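Local coordinates for protein minor fimbrium subunit Mfa5 (Porphyromonas gingivalis ATCC 33277, PDB 6TO1) that serves as a tip-associated accessory subunit of the minor (Mfa1) fimbriae, type V pili that mediate biofilm formation and adhesion to host cells and other bacteria, at the magnesium ion site and the calcium ion site. Coordinates in Å, arbitrary orientation; residue numbers count along the deposited sequence, not the author numbering.

Contact 1: the magnesium ion site. Residues 133, 135-138, 206-207, 235, 237. With MG (magnesium ion), chain B; PO4 (phosphate ion), chain C.
This is the metal ion-dependent adhesion site (MIDAS) of the von Willebrand factor type A domain; its DXSXS motif (Asp133, Ser135, Ser137) runs from the last residue of strand 126-133 into 3-10 helix 136-138. Three side-chain hydroxyls reach the magnesium: Ser135 OG, Ser137 OG and Thr207 OG1, each 2.1 Å from MG. Two waters and the phosphate oxygen O4, 2.0 Å from MG, complete a near-octahedral shell. Ser137 OG stands opposite Thr207 OG1, Ser135 OG opposite water 2, and O4 opposite water 1. Serine suits the motif because its short arm brings the hydroxyl to the ion from a tight turn; in Ser135 and Ser137 OG lies between the backbone N and the carbonyl carbon (chi1 67° and 64°).

The aspartates work from the second shell. Asp133 OD1 takes the Ser135 hydroxyl on its syn lone pair, OG to OD1 2.6 Å, and receives Ser135 N nearly along the C-O axis. Asp235 OD2 uses its syn lone pair for Ser137 OG, at 2.6 Å. These bonds fix the hydroxyl rotations and probably raise the electron density on the coordinating oxygens. The other carboxylate oxygens hold water 1, which lies 2.7 Å from Asp133 OD2, while Leu237 O holds water 2.

Phosphate, a common crystallisation additive, occupies the position where a MIDAS typically receives a ligand carboxylate. Ser137 N donates to O4, while O1 accepts from Ser136 OG, at 2.7 Å, and from Gly206 N, at 2.8 Å (164° at H). Thr207 OG1, anti to the carbonyl carbon, beside the backbone N, points at the metal and also donates to phosphate O2, 2.8 Å away; methyl CG2 fills the other branch.

Contact 2: the calcium ion site. Residues 280-287, 319. With CA (calcium ion), chain D.
In this adhesin the calcium site looks structural: every ligand seen is a protein oxygen, and the ion ties a tightly wound loop to one aspartate from much later in the sequence. Coordination is six-fold and distorted, although further waters could be unseen. Asn281 O and Leu286 O approach from nearly opposite sides, each 2.2 Å from CA. Because these bonds use backbone carbonyls, they depend on the course of the chain more than on side-chain identity.

Thr284 binds twice, through its carbonyl O and its hydroxyl OG1, both 2.4 Å from CA. Its OG1 lies between the backbone N and the carbonyl carbon (chi1 68°), so one residue wraps two oxygens around the ion. Asp319 reaches in with OD2, 2.6 Å from CA, and probably supplies negative charge to a shell otherwise made of carbonyl, amide and hydroxyl oxygens. Its other oxygen, OD1, accepts the Thr284 hydroxyl on its syn lone pair at 2.8 Å from OG1, orienting that group. OD2 also receives Asn281 N from above the carboxylate plane. The amide oxygen of Asn280, OD1, is a longer ligand at 2.8 Å from CA, roughly opposite Thr284 OG1.

Within the loop, Asn281 OD1 caps the turn by accepting Ser283 N at 3.0 Å, while Pro282 and Pro285 restrict the backbone between the ligands. The site follows helix 274-277 and ties residues 280-287 to the loop carrying Asp319, at the far tip of the elongated modelled chain.

Contact 1: the magnesium ion site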
loop_
_atom_site.group_PDB
_atom_site.type_symbol
_atom_site.label_atom_id
_atom_site.label_comp_id
_atom_site.label_asym_id
_atom_site.label_seq_id
_atom_site.Cartn_x
_atom_site.Cartn_y
_atom_site.Cartn_z
ATOM N N ASP A 133 28.294 18.652 16.624
ATOM C CA ASP A 133 29.579 19.169 17.099
ATOM C C ASP A 133 29.382 20.549 17.720
ATOM O O ASP A 133 28.999 21.482 17.014
ATOM C CB ASP A 133 30.460 19.211 15.855
ATOM C CG ASP A 133 31.876 19.662 16.090
ATOM O OD1 ASP A 133 32.237 20.198 17.159
ATOM O OD2 ASP A 133 32.648 19.482 15.125
ATOM N N SER A 135 32.044 21.823 19.547
ATOM C CA SER A 135 33.421 22.045 19.977
ATOM C C SER A 135 33.816 23.499 19.748
ATOM O O SER A 135 33.157 24.238 19.032
ATOM C CB SER A 135 34.378 21.114 19.222
ATOM O OG SER A 135 34.420 21.467 17.852
ATOM N N SER A 136 34.939 23.900 20.349
ATOM C CA SER A 136 35.345 25.309 20.301
ATOM C C SER A 136 35.668 25.776 18.885
ATOM O O SER A 136 35.477 26.961 18.564
ATOM C CB SER A 136 36.529 25.526 21.272
ATOM O OG SER A 136 37.767 25.250 20.662
ATOM N N SER A 137 36.073 24.867 17.987
ATOM C CA SER A 137 36.306 25.271 16.607
ATOM C C SER A 137 35.033 25.716 15.906
ATOM O O SER A 137 35.121 26.352 14.839
ATOM C CB SER A 137 36.949 24.112 15.829
ATOM O OG SER A 137 36.036 23.015 15.779
ATOM N N MET A 138 33.863 25.367 16.453
ATOM C CA MET A 138 32.571 25.826 15.944
ATOM C C MET A 138 32.166 27.182 16.531
ATOM O O MET A 138 31.129 27.737 16.124
ATOM C CB MET A 138 31.451 24.807 16.257
ATOM C CG MET A 138 31.664 23.388 15.701
ATOM S SD MET A 138 31.254 23.194 13.962
ATOM C CE MET A 138 29.470 23.333 13.957
ATOM N N GLY A 206 37.332 20.755 22.559
ATOM C CA GLY A 206 37.456 19.334 22.309
ATOM C C GLY A 206 36.470 18.857 21.262
ATOM O O GLY A 206 35.321 19.277 21.283
ATOM N N THR A 207 36.890 17.979 20.355
ATOM C CA THR A 207 36.017 17.485 19.289
ATOM C C THR A 207 36.083 15.956 19.275
ATOM O O THR A 207 36.835 15.351 18.497
ATOM C CB THR A 207 36.402 18.094 17.937
ATOM O OG1 THR A 207 36.489 19.533 18.015
ATOM C CG2 THR A 207 35.399 17.697 16.867
ATOM N N ASP A 235 32.294 20.427 11.875
ATOM C CA ASP A 235 33.202 21.043 10.912
ATOM C C ASP A 235 34.268 20.071 10.424
ATOM O O ASP A 235 35.031 20.425 9.522
ATOM C CB ASP A 235 33.850 22.322 11.445
ATOM C CG ASP A 235 34.736 22.108 12.647
ATOM O OD1 ASP A 235 35.385 21.028 12.787
ATOM O OD2 ASP A 235 34.788 23.060 13.469
ATOM N N LEU A 237 36.960 18.359 11.788
ATOM C CA LEU A 237 38.283 18.136 12.362
ATOM C C LEU A 237 38.166 17.530 13.757
ATOM O O LEU A 237 38.099 18.244 14.760
ATOM C CB LEU A 237 39.070 19.444 12.384
ATOM C CG LEU A 237 40.519 19.305 12.850
ATOM C CD1 LEU A 237 41.249 18.336 11.893
ATOM C CD2 LEU A 237 41.258 20.613 12.962
HETATM MG MG MG B . 36.232 21.223 16.857
HETATM P P PO4 C . 38.322 21.972 19.234
HETATM O O1 PO4 C . 37.981 22.603 20.597
HETATM O O2 PO4 C . 38.644 20.495 19.429
HETATM O O3 PO4 C . 39.571 22.667 18.728
HETATM O O4 PO4 C . 37.244 22.208 18.246
HETATM O O HOH W 1 35.186 20.402 15.319
HETATM O O HOH W 2 37.930 20.817 15.686
#

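Contact 2: the calcium ion site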
loop_
_atom_site.group_PDB
_atom_site.type_symbol
_atom_site.label_atom_id
_atom_site.label_comp_id
_atom_site.label_asym_id
_atom_site.label_seq_id
_atom_site.Cartn_x
_atom_site.Cartn_y
_atom_site.Cartn_z
ATOM N N ASN A 280 50.328 19.295 21.920
ATOM C CA ASN A 280 51.379 19.880 22.744
ATOM C C ASN A 280 50.796 20.957 23.649
ATOM O O ASN A 280 50.018 21.793 23.186
ATOM C CB ASN A 280 52.462 20.496 21.892
ATOM C CG ASN A 280 53.526 21.193 22.745
ATOM O OD1 ASN A 280 54.037 20.605 23.706
ATOM N ND2 ASN A 280 53.814 22.457 22.431
ATOM N N ASN A 281 51.177 20.939 24.931
ATOM C CA ASN A 281 50.826 22.021 25.847
ATOM C C ASN A 281 51.930 23.069 25.770
ATOM O O ASN A 281 53.034 22.810 26.255
ATOM C CB ASN A 281 50.683 21.512 27.272
ATOM C CG ASN A 281 50.109 22.569 28.212
ATOM O OD1 ASN A 281 50.264 23.775 27.987
ATOM N ND2 ASN A 281 49.432 22.120 29.255
ATOM N N PRO A 282 51.696 24.231 25.159
ATOM C CA PRO A 282 52.800 25.194 24.984
ATOM C C PRO A 282 53.347 25.714 26.298
ATOM O O PRO A 282 54.466 26.245 26.316
ATOM C CB PRO A 282 52.169 26.322 24.152
ATOM C CG PRO A 282 50.697 26.222 24.412
ATOM C CD PRO A 282 50.404 24.758 24.674
ATOM N N SER A 283 52.608 25.544 27.396
ATOM C CA SER A 283 53.019 26.043 28.700
ATOM C C SER A 283 54.023 25.140 29.399
ATOM O O SER A 283 54.726 25.606 30.300
ATOM C CB SER A 283 51.787 26.202 29.592
ATOM O OG SER A 283 50.931 27.216 29.102
ATOM N N THR A 284 54.104 23.903 29.030
ATOM C CA THR A 284 55.004 22.963 29.681
ATOM C C THR A 284 56.218 22.711 28.805
ATOM O O THR A 284 56.123 22.754 27.574
ATOM C CB THR A 284 54.313 21.617 29.930
ATOM O OG1 THR A 284 54.073 20.980 28.657
ATOM C CG2 THR A 284 53.000 21.817 30.641
ATOM N N PRO A 285 57.380 22.435 29.402
ATOM C CA PRO A 285 58.570 22.188 28.575
ATOM C C PRO A 285 58.484 20.912 27.777
ATOM O O PRO A 285 59.167 20.805 26.760
ATOM C CB PRO A 285 59.715 22.118 29.595
ATOM C CG PRO A 285 59.195 22.767 30.825
ATOM C CD PRO A 285 57.709 22.521 30.840
ATOM N N LEU A 286 57.683 19.943 28.209
ATOM C CA LEU A 286 57.560 18.687 27.486
ATOM C C LEU A 286 57.067 18.953 26.069
ATOM O O LEU A 286 56.139 19.739 25.847
ATOM C CB LEU A 286 56.616 17.761 28.240
ATOM C CG LEU A 286 56.223 16.426 27.598
ATOM C CD1 LEU A 286 57.429 15.502 27.433
ATOM C CD2 LEU A 286 55.134 15.767 28.423
ATOM N N THR A 287 57.723 18.338 25.098
ATOM C CA THR A 287 57.273 18.496 23.728
ATOM C C THR A 287 57.235 17.144 23.045
ATOM O O THR A 287 58.030 16.248 23.353
ATOM C CB THR A 287 58.175 19.450 22.932
ATOM O OG1 THR A 287 59.510 18.935 22.910
ATOM C CG2 THR A 287 58.169 20.828 23.582
ATOM N N ASP A 319 50.846 15.057 27.175
ATOM C CA ASP A 319 51.173 16.371 27.775
ATOM C C ASP A 319 49.904 17.073 28.260
ATOM O O ASP A 319 49.795 18.305 28.228
ATOM C CB ASP A 319 51.925 17.235 26.754
ATOM C CG ASP A 319 52.651 18.460 27.374
ATOM O OD1 ASP A 319 52.974 18.457 28.570
ATOM O OD2 ASP A 319 52.915 19.438 26.631
HETATM CA CA CA D . 54.637 21.317 26.331
#

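Contact 1 and contact 2 lie about 22 Å apart, measured between the centres of their C-alpha atoms, and share no residue. Contact 1 gathers loops around the end of strand 126-133, including the segment before helix 209-220 and the one after strand 227-234. Contact 2 belongs to the long stretch between helix 274-277 and helix 340-353, which projects beyond that face. Both occupy the same end of the elongated modelled chain, remote from the later strand-rich domains. A plausible division of labour has contact 1 receive an acidic group of a partner while contact 2 stiffens neighbouring loops; the structure alone does not show coupling between them.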